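Local coordinates for protein mannitol dehydrogenase (Helicobacter pylori, PDB 3TWO) that probably interconverts cinnamyl alcohols and their aldehydes using NADP(H), as a zinc-containing member of the medium-chain alcohol dehydrogenase family, at residues Phe8-Lys13 with Gly56-Ile61; His20-His25 with Gly131-Ile136; Gly68-Val73 with Asp84-Gly89; Asp316-Lys321 with Tyr339-Lys344. One frame throughout, in Å; residues are numbered along the deposited sequence.

Contact 1 of 4, residues Phe8-Lys13 with Gly56-Ile61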
loop_
_atom_site.group_PDB
_atom_site.type_symbol
_atom_site.label_atom_id
_atom_site.label_comp_id
_atom_site.label_asym_id
_atom_site.label_seq_id
_atom_site.Cartn_x
_atom_site.Cartn_y
_atom_site.Cartn_z
ATOM N N PHE B 8 29.462 -1.373 24.844
ATOM C CA PHE B 8 28.379 -1.517 25.776
ATOM C C PHE B 8 27.424 -2.541 25.206
ATOM O O PHE B 8 26.779 -2.268 24.174
ATOM C CB PHE B 8 27.711 -0.140 26.011
ATOM C CG PHE B 8 28.637 0.824 26.688
ATOM C CD1 PHE B 8 29.420 1.700 25.924
ATOM C CD2 PHE B 8 28.844 0.748 28.060
ATOM C CE1 PHE B 8 30.358 2.568 26.535
ATOM C CE2 PHE B 8 29.796 1.594 28.694
ATOM C CZ PHE B 8 30.538 2.517 27.915
ATOM N N ALA B 9 27.426 -3.724 25.851
ATOM C CA ALA B 9 26.660 -4.896 25.449
ATOM C C ALA B 9 25.482 -5.201 26.384
ATOM O O ALA B 9 25.554 -4.976 27.607
ATOM C CB ALA B 9 27.587 -6.199 25.334
ATOM N N ILE B 10 24.430 -5.788 25.797
ATOM C CA ILE B 10 23.314 -6.365 26.585
ATOM C C ILE B 10 23.268 -7.873 26.382
ATOM O O ILE B 10 23.431 -8.358 25.247
ATOM C CB ILE B 10 21.991 -5.658 26.182
ATOM C CG1 ILE B 10 20.797 -6.234 26.955
ATOM C CG2 ILE B 10 21.787 -5.695 24.626
ATOM C CD1 ILE B 10 19.450 -5.517 26.625
ATOM N N PHE B 11 23.093 -8.643 27.453
ATOM C CA PHE B 11 23.248 -10.085 27.319
ATOM C C PHE B 11 21.973 -10.897 27.157
ATOM O O PHE B 11 22.032 -12.121 26.890
ATOM C CB PHE B 11 24.010 -10.631 28.500
ATOM C CG PHE B 11 25.489 -10.614 28.296
ATOM C CD1 PHE B 11 26.191 -9.384 28.293
ATOM C CD2 PHE B 11 26.192 -11.819 28.072
ATOM C CE1 PHE B 11 27.588 -9.348 28.096
ATOM C CE2 PHE B 11 27.594 -11.798 27.869
ATOM C CZ PHE B 11 28.295 -10.541 27.891
ATOM N N SER B 12 20.847 -10.273 27.438
ATOM C CA SER B 12 19.571 -10.863 27.121
ATOM C C SER B 12 18.544 -9.737 27.234
ATOM O O SER B 12 18.857 -8.650 27.684
ATOM C CB SER B 12 19.210 -12.014 28.034
ATOM O OG SER B 12 18.777 -11.502 29.265
ATOM N N LYS B 13 17.322 -10.026 26.834
ATOM C CA LYS B 13 16.345 -8.989 26.531
ATOM C C LYS B 13 15.921 -8.191 27.757
ATOM O O LYS B 13 15.465 -7.093 27.621
ATOM C CB LYS B 13 15.105 -9.652 25.927
ATOM C CG LYS B 13 14.371 -10.489 26.995
ATOM C CD LYS B 13 13.584 -11.595 26.431
ATOM C CE LYS B 13 12.383 -11.112 25.759
ATOM N NZ LYS B 13 11.575 -12.332 25.804
ATOM N N GLY B 56 16.716 -12.063 19.581
ATOM C CA GLY B 56 17.986 -11.406 19.274
ATOM C C GLY B 56 19.201 -12.307 19.373
ATOM O O GLY B 56 19.186 -13.369 19.991
ATOM N N ILE B 57 20.286 -11.864 18.761
ATOM C CA ILE B 57 21.594 -12.512 18.939
ATOM C C ILE B 57 22.320 -11.772 20.080
ATOM O O ILE B 57 22.651 -10.582 19.923
ATOM C CB ILE B 57 22.412 -12.504 17.581
ATOM C CG1 ILE B 57 21.652 -13.262 16.473
ATOM C CG2 ILE B 57 23.851 -13.138 17.791
ATOM C CD1 ILE B 57 21.934 -12.715 15.014
ATOM N N TYR B 58 22.595 -12.490 21.178
ATOM C CA TYR B 58 23.212 -11.985 22.417
ATOM C C TYR B 58 24.533 -12.686 22.675
ATOM O O TYR B 58 24.626 -13.860 22.388
ATOM C CB TYR B 58 22.290 -12.259 23.637
ATOM C CG TYR B 58 20.970 -11.529 23.517
ATOM C CD1 TYR B 58 19.789 -12.214 23.148
ATOM C CD2 TYR B 58 20.911 -10.141 23.751
ATOM C CE1 TYR B 58 18.581 -11.511 23.026
ATOM C CE2 TYR B 58 19.723 -9.448 23.627
ATOM C CZ TYR B 58 18.568 -10.134 23.240
ATOM O OH TYR B 58 17.411 -9.400 23.134
ATOM N N PRO B 59 25.563 -11.983 23.217
ATOM C CA PRO B 59 25.599 -10.577 23.587
ATOM C C PRO B 59 25.506 -9.610 22.399
ATOM O O PRO B 59 26.162 -9.811 21.317
ATOM C CB PRO B 59 26.945 -10.405 24.298
ATOM C CG PRO B 59 27.842 -11.471 23.757
ATOM C CD PRO B 59 26.882 -12.652 23.403
ATOM N N MET B 60 24.715 -8.572 22.582
ATOM C CA MET B 60 24.413 -7.674 21.461
ATOM C C MET B 60 24.980 -6.296 21.713
ATOM O O MET B 60 24.874 -5.757 22.819
ATOM C CB MET B 60 22.919 -7.541 21.271
ATOM C CG MET B 60 22.485 -6.631 20.098
ATOM S SD MET B 60 20.673 -6.448 19.896
ATOM C CE MET B 60 20.148 -8.163 19.767
ATOM N N ILE B 61 25.555 -5.696 20.687
ATOM C CA ILE B 61 26.012 -4.309 20.822
ATOM C C ILE B 61 25.347 -3.487 19.746
ATOM O O ILE B 61 25.788 -3.505 18.584
ATOM C CB ILE B 61 27.552 -4.168 20.706
ATOM C CG1 ILE B 61 28.256 -4.799 21.919
ATOM C CG2 ILE B 61 27.976 -2.683 20.628
ATOM C CD1 ILE B 61 29.809 -4.696 21.929
#
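Ile10 O is approached by three groups from residues 58-60. Met60 N donates a hydrogen bond of 3.0 Å to it, Pro59 CA brings up a C-H at 3.5 Å, and CD2 of the Tyr58 ring lies 3.4 Å away with the oxygen near the ring plane. The return bond, Ile10 N to Met60 O, is equally short at 3.0 Å and nearly straight (164°), completing a single antiparallel bridge. Met60 O also receives a C-H from Ala9 CA. Ile10 and Met60 run alongside each other in one direction, with Ile10 CG2 4.0 Å from Met60 CB. The peptide between Tyr58 and Pro59 is cis, and both side chains leave the backbone toward 8-13. Pro59 CB sits over the centre of the Phe11 ring, 3.8 Å from its centroid, a CH-pi contact. In the same way Ser12 CA stands over the centre of the Tyr58 ring, 3.7 Å from the centroid. Tyr58 CG stands anti to the carbonyl carbon (chi1 -63°), and the ring turns one face to the backbone at Ser12; its hydroxyl passes Lys13 CB and hydrogen-bonds Ala49 O and Ser51 OG. The bridge ties the chain at Ile10, next to strand 3-9, to the loop between helix 43-49 and strand 65-73, with strand 18-24 packing on Ala9, Pro59 and Ile61, and helix 43-49 on Ile10 and Met60.

Contact 2 of 4, residues His20-His25 with Gly131-Ile136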
loop_
_atom_site.group_PDB
_atom_site.type_symbol
_atom_site.label_atom_id
_atom_site.label_comp_id
_atom_site.label_asym_id
_atom_site.label_seq_id
_atom_site.Cartn_x
_atom_site.Cartn_y
_atom_site.Cartn_z
ATOM N N HIS B 20 31.830 -4.248 27.767
ATOM C CA HIS B 20 32.103 -5.575 27.254
ATOM C C HIS B 20 33.344 -5.452 26.386
ATOM O O HIS B 20 33.402 -4.579 25.485
ATOM C CB HIS B 20 30.881 -6.032 26.439
ATOM C CG HIS B 20 31.022 -7.376 25.790
ATOM N ND1 HIS B 20 31.305 -8.528 26.502
ATOM C CD2 HIS B 20 30.866 -7.764 24.496
ATOM C CE1 HIS B 20 31.358 -9.560 25.671
ATOM N NE2 HIS B 20 31.084 -9.123 24.448
ATOM N N ASP B 21 34.338 -6.294 26.682
ATOM C CA ASP B 21 35.501 -6.472 25.838
ATOM C C ASP B 21 35.209 -7.494 24.785
ATOM O O ASP B 21 34.622 -8.532 25.075
ATOM C CB ASP B 21 36.690 -7.014 26.664
ATOM C CG ASP B 21 37.126 -6.043 27.756
ATOM O OD1 ASP B 21 37.134 -4.802 27.515
ATOM O OD2 ASP B 21 37.452 -6.530 28.859
ATOM N N PHE B 22 35.658 -7.217 23.557
ATOM C CA PHE B 22 35.484 -8.146 22.439
ATOM C C PHE B 22 36.522 -7.880 21.381
ATOM O O PHE B 22 37.435 -7.092 21.594
ATOM C CB PHE B 22 34.058 -8.087 21.830
ATOM C CG PHE B 22 33.714 -6.791 21.163
ATOM C CD1 PHE B 22 33.607 -6.720 19.776
ATOM C CD2 PHE B 22 33.495 -5.627 21.918
ATOM C CE1 PHE B 22 33.220 -5.493 19.127
ATOM C CE2 PHE B 22 33.140 -4.411 21.302
ATOM C CZ PHE B 22 32.958 -4.338 19.901
ATOM N N SER B 23 36.398 -8.573 20.256
ATOM C CA SER B 23 37.300 -8.368 19.150
ATOM C C SER B 23 36.512 -8.399 17.831
ATOM O O SER B 23 35.412 -8.993 17.731
ATOM C CB SER B 23 38.448 -9.413 19.177
ATOM O OG SER B 23 37.944 -10.664 18.738
ATOM N N ARG B 24 37.057 -7.738 16.826
ATOM C CA ARG B 24 36.444 -7.747 15.484
ATOM C C ARG B 24 37.411 -8.389 14.493
ATOM O O ARG B 24 38.599 -8.524 14.788
ATOM C CB ARG B 24 36.179 -6.317 15.043
ATOM C CG ARG B 24 35.234 -5.537 15.935
ATOM C CD ARG B 24 35.140 -4.082 15.473
ATOM N NE ARG B 24 34.118 -3.288 16.177
ATOM C CZ ARG B 24 32.780 -3.371 16.030
ATOM N NH1 ARG B 24 32.218 -4.300 15.237
ATOM N NH2 ARG B 24 31.990 -2.501 16.687
ATOM N N HIS B 25 36.910 -8.752 13.306
ATOM C CA HIS B 25 37.788 -9.243 12.232
ATOM C C HIS B 25 38.968 -8.285 11.887
ATOM O O HIS B 25 38.861 -7.052 11.990
ATOM C CB HIS B 25 36.983 -9.604 10.961
ATOM C CG HIS B 25 36.438 -8.425 10.206
ATOM N ND1 HIS B 25 35.089 -8.087 10.222
ATOM C CD2 HIS B 25 37.030 -7.569 9.331
ATOM C CE1 HIS B 25 34.887 -7.058 9.407
ATOM N NE2 HIS B 25 36.042 -6.733 8.851
ATOM N N GLY B 131 27.687 0.087 16.986
ATOM C CA GLY B 131 28.355 1.338 17.170
ATOM C C GLY B 131 28.507 1.811 18.595
ATOM O O GLY B 131 29.229 2.796 18.810
ATOM N N TYR B 132 27.886 1.128 19.594
ATOM C CA TYR B 132 28.153 1.511 21.019
ATOM C C TYR B 132 29.520 0.989 21.470
ATOM O O TYR B 132 29.606 0.217 22.404
ATOM C CB TYR B 132 27.098 0.984 22.042
ATOM C CG TYR B 132 25.648 1.334 21.836
ATOM C CD1 TYR B 132 25.230 2.319 20.900
ATOM C CD2 TYR B 132 24.683 0.699 22.590
ATOM C CE1 TYR B 132 23.842 2.620 20.718
ATOM C CE2 TYR B 132 23.267 1.042 22.443
ATOM C CZ TYR B 132 22.873 1.970 21.500
ATOM O OH TYR B 132 21.508 2.220 21.317
ATOM N N SER B 133 30.581 1.361 20.774
ATOM C CA SER B 133 31.888 0.735 20.985
ATOM C C SER B 133 32.951 1.718 20.511
ATOM O O SER B 133 32.612 2.747 19.890
ATOM C CB SER B 133 31.974 -0.568 20.181
ATOM O OG SER B 133 31.960 -0.342 18.774
ATOM N N ASN B 134 34.232 1.389 20.730
ATOM C CA ASN B 134 35.288 2.360 20.479
ATOM C C ASN B 134 35.815 2.321 19.055
ATOM O O ASN B 134 36.526 3.229 18.639
ATOM C CB ASN B 134 36.447 2.233 21.508
ATOM C CG ASN B 134 37.171 0.876 21.448
ATOM O OD1 ASN B 134 38.325 0.740 21.907
ATOM N ND2 ASN B 134 36.515 -0.120 20.926
ATOM N N ASN B 135 35.496 1.257 18.311
ATOM C CA ASN B 135 35.978 1.174 16.945
ATOM C C ASN B 135 35.106 0.217 16.159
ATOM O O ASN B 135 34.276 -0.479 16.756
ATOM C CB ASN B 135 37.483 0.743 16.914
ATOM C CG ASN B 135 37.712 -0.657 17.453
ATOM O OD1 ASN B 135 36.913 -1.572 17.222
ATOM N ND2 ASN B 135 38.847 -0.857 18.149
ATOM N N ILE B 136 35.320 0.164 14.844
ATOM C CA ILE B 136 34.568 -0.724 13.973
ATOM C C ILE B 136 35.420 -0.908 12.711
ATOM O O ILE B 136 36.214 0.021 12.334
ATOM C CB ILE B 136 33.133 -0.196 13.653
ATOM C CG1 ILE B 136 32.267 -1.318 13.068
ATOM C CG2 ILE B 136 33.149 1.012 12.715
ATOM C CD1 ILE B 136 30.827 -0.965 12.899
#
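The two backbones run past each other without pairing, the nearest CA atoms, of Arg24 and Ile136, being 7.4 Å apart, and the side chain of Arg24 spans the gap. CG stands anti to the carbonyl carbon (chi1 -61°), and from there the chain extends to NE. The guanidinium is sandwiched: Ile136 CG1 lies 3.6 Å above the centre of one face, while Phe22 CE1 lies over the opposite one, the Phe22 ring turning its edge to the cation. Asn135 O takes two weak hydrogen bonds, from Arg24 NE at 2.9 Å and from Arg24 NH2 at 3.1 Å, both strongly bent. A further weak, long bond runs from Arg24 NE to Asn135 OD1, whose stronger partner is Ser5 OG. Arg24 NH1 hydrogen-bonds Met129 O. These neutral oxygens at the edge of the guanidinium would help to offset the charge of the buried arginine. Ser133 OG lies 3.0 Å from Arg24 NH2 and itself hydrogen-bonds Gly130 O. At the edge of the Phe22 ring, CZ rests 3.9 Å from Ser133 CB. This is an arginine clamped between an aliphatic branch and an aromatic edge, joining the N-terminal hairpin of strands 3-9 and 18-24 to strand 135-139 in the GroES-like domain.

Contact 3 of 4, residues Gly68-Val73 with Asp84-Gly89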
loop_
_atom_site.group_PDB
_atom_site.type_symbol
_atom_site.label_atom_id
_atom_site.label_comp_id
_atom_site.label_asym_id
_atom_site.label_seq_id
_atom_site.Cartn_x
_atom_site.Cartn_y
_atom_site.Cartn_z
ATOM N N GLY B 68 33.062 8.903 12.995
ATOM C CA GLY B 68 34.409 8.722 13.541
ATOM C C GLY B 68 35.522 9.133 12.602
ATOM O O GLY B 68 35.304 9.839 11.601
ATOM N N ILE B 69 36.721 8.627 12.894
ATOM C CA ILE B 69 37.944 8.962 12.124
ATOM C C ILE B 69 38.647 7.673 11.713
ATOM O O ILE B 69 38.728 6.696 12.517
ATOM C CB ILE B 69 38.884 9.857 12.966
ATOM C CG1 ILE B 69 38.152 11.171 13.245
ATOM C CG2 ILE B 69 40.266 10.138 12.205
ATOM C CD1 ILE B 69 38.774 12.136 14.258
ATOM N N ILE B 70 39.158 7.674 10.485
ATOM C CA ILE B 70 39.893 6.533 9.990
ATOM C C ILE B 70 41.271 6.492 10.619
ATOM O O ILE B 70 42.091 7.403 10.452
ATOM C CB ILE B 70 39.932 6.502 8.489
ATOM C CG1 ILE B 70 38.461 6.294 7.994
ATOM C CG2 ILE B 70 40.944 5.445 7.986
ATOM C CD1 ILE B 70 38.301 5.594 6.676
ATOM N N LYS B 71 41.465 5.448 11.398
ATOM C CA LYS B 71 42.728 5.129 12.037
ATOM C C LYS B 71 43.626 4.267 11.135
ATOM O O LYS B 71 44.826 4.418 11.171
ATOM C CB LYS B 71 42.436 4.407 13.349
ATOM C CG LYS B 71 43.636 4.103 14.253
ATOM C CD LYS B 71 43.161 3.138 15.376
ATOM C CE LYS B 71 44.030 3.153 16.637
ATOM N NZ LYS B 71 43.553 4.295 17.482
ATOM N N GLU B 72 43.063 3.357 10.336
ATOM C CA GLU B 72 43.896 2.459 9.518
ATOM C C GLU B 72 43.196 2.040 8.254
ATOM O O GLU B 72 41.963 2.010 8.201
ATOM C CB GLU B 72 44.255 1.180 10.267
ATOM C CG GLU B 72 45.338 1.307 11.273
ATOM C CD GLU B 72 45.509 0.002 12.051
ATOM O OE1 GLU B 72 45.224 -1.097 11.468
ATOM O OE2 GLU B 72 45.894 0.095 13.245
ATOM N N VAL B 73 43.962 1.720 7.219
ATOM C CA VAL B 73 43.334 1.235 5.950
ATOM C C VAL B 73 44.058 -0.013 5.468
ATOM O O VAL B 73 45.273 -0.156 5.682
ATOM C CB VAL B 73 43.291 2.317 4.808
ATOM C CG1 VAL B 73 42.457 3.520 5.237
ATOM C CG2 VAL B 73 44.671 2.762 4.429
ATOM N N ASP B 84 40.826 10.674 7.635
ATOM C CA ASP B 84 39.479 11.023 7.066
ATOM C C ASP B 84 38.345 10.941 8.076
ATOM O O ASP B 84 38.277 9.993 8.907
ATOM C CB ASP B 84 39.071 10.129 5.885
ATOM C CG ASP B 84 39.798 10.475 4.599
ATOM O OD1 ASP B 84 40.560 11.464 4.560
ATOM O OD2 ASP B 84 39.640 9.713 3.620
ATOM N N VAL B 85 37.422 11.890 7.971
ATOM C CA VAL B 85 36.239 11.883 8.833
ATOM C C VAL B 85 35.079 11.174 8.119
ATOM O O VAL B 85 34.751 11.491 6.975
ATOM C CB VAL B 85 35.862 13.329 9.333
ATOM C CG1 VAL B 85 34.770 13.202 10.350
ATOM C CG2 VAL B 85 37.094 14.044 9.996
ATOM N N VAL B 86 34.446 10.210 8.795
ATOM C CA VAL B 86 33.556 9.316 8.121
ATOM C C VAL B 86 32.354 8.895 8.926
ATOM O O VAL B 86 32.336 9.016 10.127
ATOM C CB VAL B 86 34.322 7.996 7.703
ATOM C CG1 VAL B 86 35.382 8.289 6.674
ATOM C CG2 VAL B 86 34.952 7.343 8.912
ATOM N N GLY B 87 31.353 8.305 8.274
ATOM C CA GLY B 87 30.230 7.755 9.022
ATOM C C GLY B 87 29.926 6.352 8.582
ATOM O O GLY B 87 30.269 5.949 7.437
ATOM N N VAL B 88 29.300 5.587 9.491
ATOM C CA VAL B 88 28.799 4.251 9.195
ATOM C C VAL B 88 27.325 4.166 9.612
ATOM O O VAL B 88 26.935 4.687 10.693
ATOM C CB VAL B 88 29.658 3.150 9.900
ATOM C CG1 VAL B 88 29.126 1.734 9.613
ATOM C CG2 VAL B 88 31.111 3.295 9.469
ATOM N N GLY B 89 26.526 3.485 8.762
ATOM C CA GLY B 89 25.099 3.350 8.975
ATOM C C GLY B 89 24.644 1.958 9.421
ATOM O O GLY B 89 25.340 1.237 10.165
#
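Asp84, just ahead of strand 85-88, meets Ile70 through its backbone: Ile70 N donates to Asp84 O at 2.9 Å, with the donor in the carbonyl plane, and Ile69 CA adds a C-H to the same oxygen at 3.4 Å. The Asp84 carboxylate has another role, a salt bridge with Lys81. Val85 forms a non-hydrogen-bonded antiparallel pair with Ile69. Their side chains share a face of the sheet but meet loosely, Val85 CG2 being 4.5 Å from Ile69 CG1, while Val85 CG1 lies 3.6 Å from Gly68 O. Val86 and Gly68 form a hydrogen-bonded antiparallel pair, each backbone N giving a 3.0 Å bond to the O of the other residue. Val86 packs on Ile70, which crosses it at about a right angle. Ile70 CG1, anti to the carbonyl carbon (chi1 -65°), comes within 3.8 Å of Val86 CG2. The axes of 68-73 and 85-88 make 109°, far from the 180° of a straight antiparallel pair, and the pairing across these segments covers Gly68 to Ile70; Val88 packs on Ile34. The hairpin places strand 65-73 between strands 31-40 and 85-88, and on its far side Lys71 and Glu72 form a classic beta bulge opposite Leu33. Phe80, in the hairpin's connecting loop, packs on both Ile70 and Val86, and strand 144-145 runs along the other edge of 85-88.

Contact 4 of 4, residues Asp316-Lys321 with Tyr339-Lys344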
loop_
_atom_site.group_PDB
_atom_site.type_symbol
_atom_site.label_atom_id
_atom_site.label_comp_id
_atom_site.label_asym_id
_atom_site.label_seq_id
_atom_site.Cartn_x
_atom_site.Cartn_y
_atom_site.Cartn_z
ATOM N N ASP B 316 20.984 15.292 22.093
ATOM C CA ASP B 316 21.417 15.439 23.457
ATOM C C ASP B 316 22.573 14.461 23.701
ATOM O O ASP B 316 22.377 13.262 23.595
ATOM C CB ASP B 316 20.245 15.098 24.397
ATOM C CG ASP B 316 19.160 16.184 24.406
ATOM O OD1 ASP B 316 17.980 15.890 24.032
ATOM O OD2 ASP B 316 19.469 17.365 24.764
ATOM N N LEU B 317 23.727 14.996 24.072
ATOM C CA LEU B 317 24.946 14.239 24.312
ATOM C C LEU B 317 24.941 13.544 25.651
ATOM O O LEU B 317 24.798 14.183 26.658
ATOM C CB LEU B 317 26.163 15.179 24.397
ATOM C CG LEU B 317 26.841 15.555 23.102
ATOM C CD1 LEU B 317 28.098 16.458 23.420
ATOM C CD2 LEU B 317 27.224 14.287 22.344
ATOM N N ILE B 318 25.175 12.254 25.642
ATOM C CA ILE B 318 25.271 11.467 26.855
ATOM C C ILE B 318 26.514 10.571 26.824
ATOM O O ILE B 318 27.325 10.620 25.836
ATOM C CB ILE B 318 23.995 10.636 27.052
ATOM C CG1 ILE B 318 23.768 9.623 25.926
ATOM C CG2 ILE B 318 22.738 11.576 27.252
ATOM C CD1 ILE B 318 22.589 8.618 26.286
ATOM N N LEU B 319 26.683 9.769 27.884
ATOM C CA LEU B 319 27.782 8.803 27.958
ATOM C C LEU B 319 27.241 7.373 27.880
ATOM O O LEU B 319 26.027 7.157 28.061
ATOM C CB LEU B 319 28.681 9.027 29.211
ATOM C CG LEU B 319 29.367 10.411 29.335
ATOM C CD1 LEU B 319 30.226 10.650 30.684
ATOM C CD2 LEU B 319 30.260 10.600 28.109
ATOM N N GLY B 320 28.131 6.406 27.601
ATOM C CA GLY B 320 27.730 4.996 27.455
ATOM C C GLY B 320 27.003 4.486 28.686
ATOM O O GLY B 320 26.050 3.706 28.590
ATOM N N LYS B 321 27.396 4.968 29.855
ATOM C CA LYS B 321 26.738 4.538 31.087
ATOM C C LYS B 321 25.313 5.084 31.170
ATOM O O LYS B 321 24.593 4.728 32.066
ATOM C CB LYS B 321 27.542 5.010 32.310
ATOM C CG LYS B 321 27.243 6.444 32.607
ATOM C CD LYS B 321 28.258 7.144 33.508
ATOM C CE LYS B 321 27.809 8.576 33.661
ATOM N NZ LYS B 321 28.441 9.268 34.818
ATOM N N TYR B 339 19.332 11.012 21.220
ATOM C CA TYR B 339 20.496 10.897 22.149
ATOM C C TYR B 339 21.736 10.489 21.359
ATOM O O TYR B 339 21.651 9.662 20.400
ATOM C CB TYR B 339 20.270 9.853 23.256
ATOM C CG TYR B 339 19.207 10.252 24.271
ATOM C CD1 TYR B 339 17.909 9.698 24.212
ATOM C CD2 TYR B 339 19.477 11.202 25.260
ATOM C CE1 TYR B 339 16.932 10.063 25.151
ATOM C CE2 TYR B 339 18.513 11.587 26.189
ATOM C CZ TYR B 339 17.262 11.013 26.134
ATOM O OH TYR B 339 16.321 11.404 27.036
ATOM N N VAL B 340 22.880 11.084 21.722
ATOM C CA VAL B 340 24.119 10.707 21.075
ATOM C C VAL B 340 25.198 10.434 22.129
ATOM O O VAL B 340 25.396 11.256 23.056
ATOM C CB VAL B 340 24.606 11.752 20.107
ATOM C CG1 VAL B 340 26.007 11.367 19.661
ATOM C CG2 VAL B 340 23.649 11.891 18.897
ATOM N N ILE B 341 25.874 9.288 21.997
ATOM C CA ILE B 341 26.897 8.904 22.984
ATOM C C ILE B 341 28.241 9.485 22.602
ATOM O O ILE B 341 28.704 9.338 21.480
ATOM C CB ILE B 341 27.052 7.381 23.147
ATOM C CG1 ILE B 341 25.702 6.709 23.518
ATOM C CG2 ILE B 341 28.144 7.080 24.206
ATOM C CD1 ILE B 341 25.692 5.216 23.289
ATOM N N ASP B 342 28.865 10.156 23.549
ATOM C CA ASP B 342 30.181 10.688 23.291
ATOM C C ASP B 342 31.168 9.573 23.672
ATOM O O ASP B 342 31.440 9.313 24.856
ATOM C CB ASP B 342 30.336 12.029 24.041
ATOM C CG ASP B 342 31.756 12.530 24.072
ATOM O OD1 ASP B 342 32.694 11.783 23.760
ATOM O OD2 ASP B 342 31.909 13.682 24.466
ATOM N N MET B 343 31.610 8.852 22.641
ATOM C CA MET B 343 32.335 7.627 22.841
ATOM C C MET B 343 33.737 7.817 23.427
ATOM O O MET B 343 34.150 7.040 24.311
ATOM C CB MET B 343 32.391 6.775 21.569
ATOM C CG MET B 343 32.679 5.331 21.867
ATOM S SD MET B 343 31.268 4.545 22.713
ATOM C CE MET B 343 29.907 5.295 21.892
ATOM N N LYS B 344 34.445 8.839 22.961
ATOM C CA LYS B 344 35.712 9.170 23.596
ATOM C C LYS B 344 35.590 9.352 25.100
ATOM O O LYS B 344 36.416 8.827 25.854
ATOM C CB LYS B 344 36.296 10.461 23.023
ATOM C CG LYS B 344 37.053 10.319 21.736
ATOM C CD LYS B 344 38.318 9.466 21.901
ATOM C CE LYS B 344 38.167 8.142 21.126
ATOM N NZ LYS B 344 39.494 7.804 20.587
#
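Ile318 carries CG1 between its backbone N and carbonyl carbon (chi1 62°), which leaves CG2 anti to the carbonyl carbon, and Tyr339 has its ring carbon CG anti to its own carbonyl carbon (chi1 -69°). Both groups lie on one face of the sheet, and Ile318 CG2 comes to 3.8 Å from Tyr339 CD2, oblique to the ring. Ile318 CD1 also lies 4.0 Å from Tyr339 CB. On the other face of the sheet Leu317 CD2 meets Val340 CG1 at 4.1 Å. Three backbone hydrogen bonds join the parallel strands, Val340 N to Asp316 O, Ile318 N to Val340 O and Asp342 N to Ile318 O. The last two are 2.8 Å long; in the first the donor stands above the carbonyl plane. CA hydrogens add to this, as when Leu317 CA approaches Val340 O at 3.3 Å. Ile341 CG2 packs at Gly320 N, 3.5 Å away, which donates to Ser346 OG. The strands are the two ends of a beta-alpha-beta unit whose helix 323-331 packs on Ile318, Tyr339 and Ile341; Tyr339 OH bonds Asn329. Asp342 ends the ladder as N-cap of helix 343-346, its OD1 accepting from Lys345 N. The backbone bonds thus satisfy polar groups facing each other across the strands, apolar contacts form on both faces, and the capping carboxylate may gain a little from the N-H groups starting the short helix.

How the contacts relate
Contacts 3 and 4 are backbone ladders within one mixed sheet, antiparallel and parallel respectively; contact 1 is reduced to a single bridge plus ring packing, and contact 2 has no pairing and relies on one buried arginine. The touching residues of contact 2 are mostly buried, whereas the other three mix buried and more open residues. Contacts 1 and 2 share the two-stranded sheet 3-9/18-24 and touch directly, Ile61 CD1 packing on Phe22. Contact 1 reaches contact 4 where the Phe8 ring meets Gly320, and contact 2 does so where Tyr132 and Ser133 lie against Ile341 and Met343. Contact 3, nested in the loop that contact 2 closes, touches none of the others.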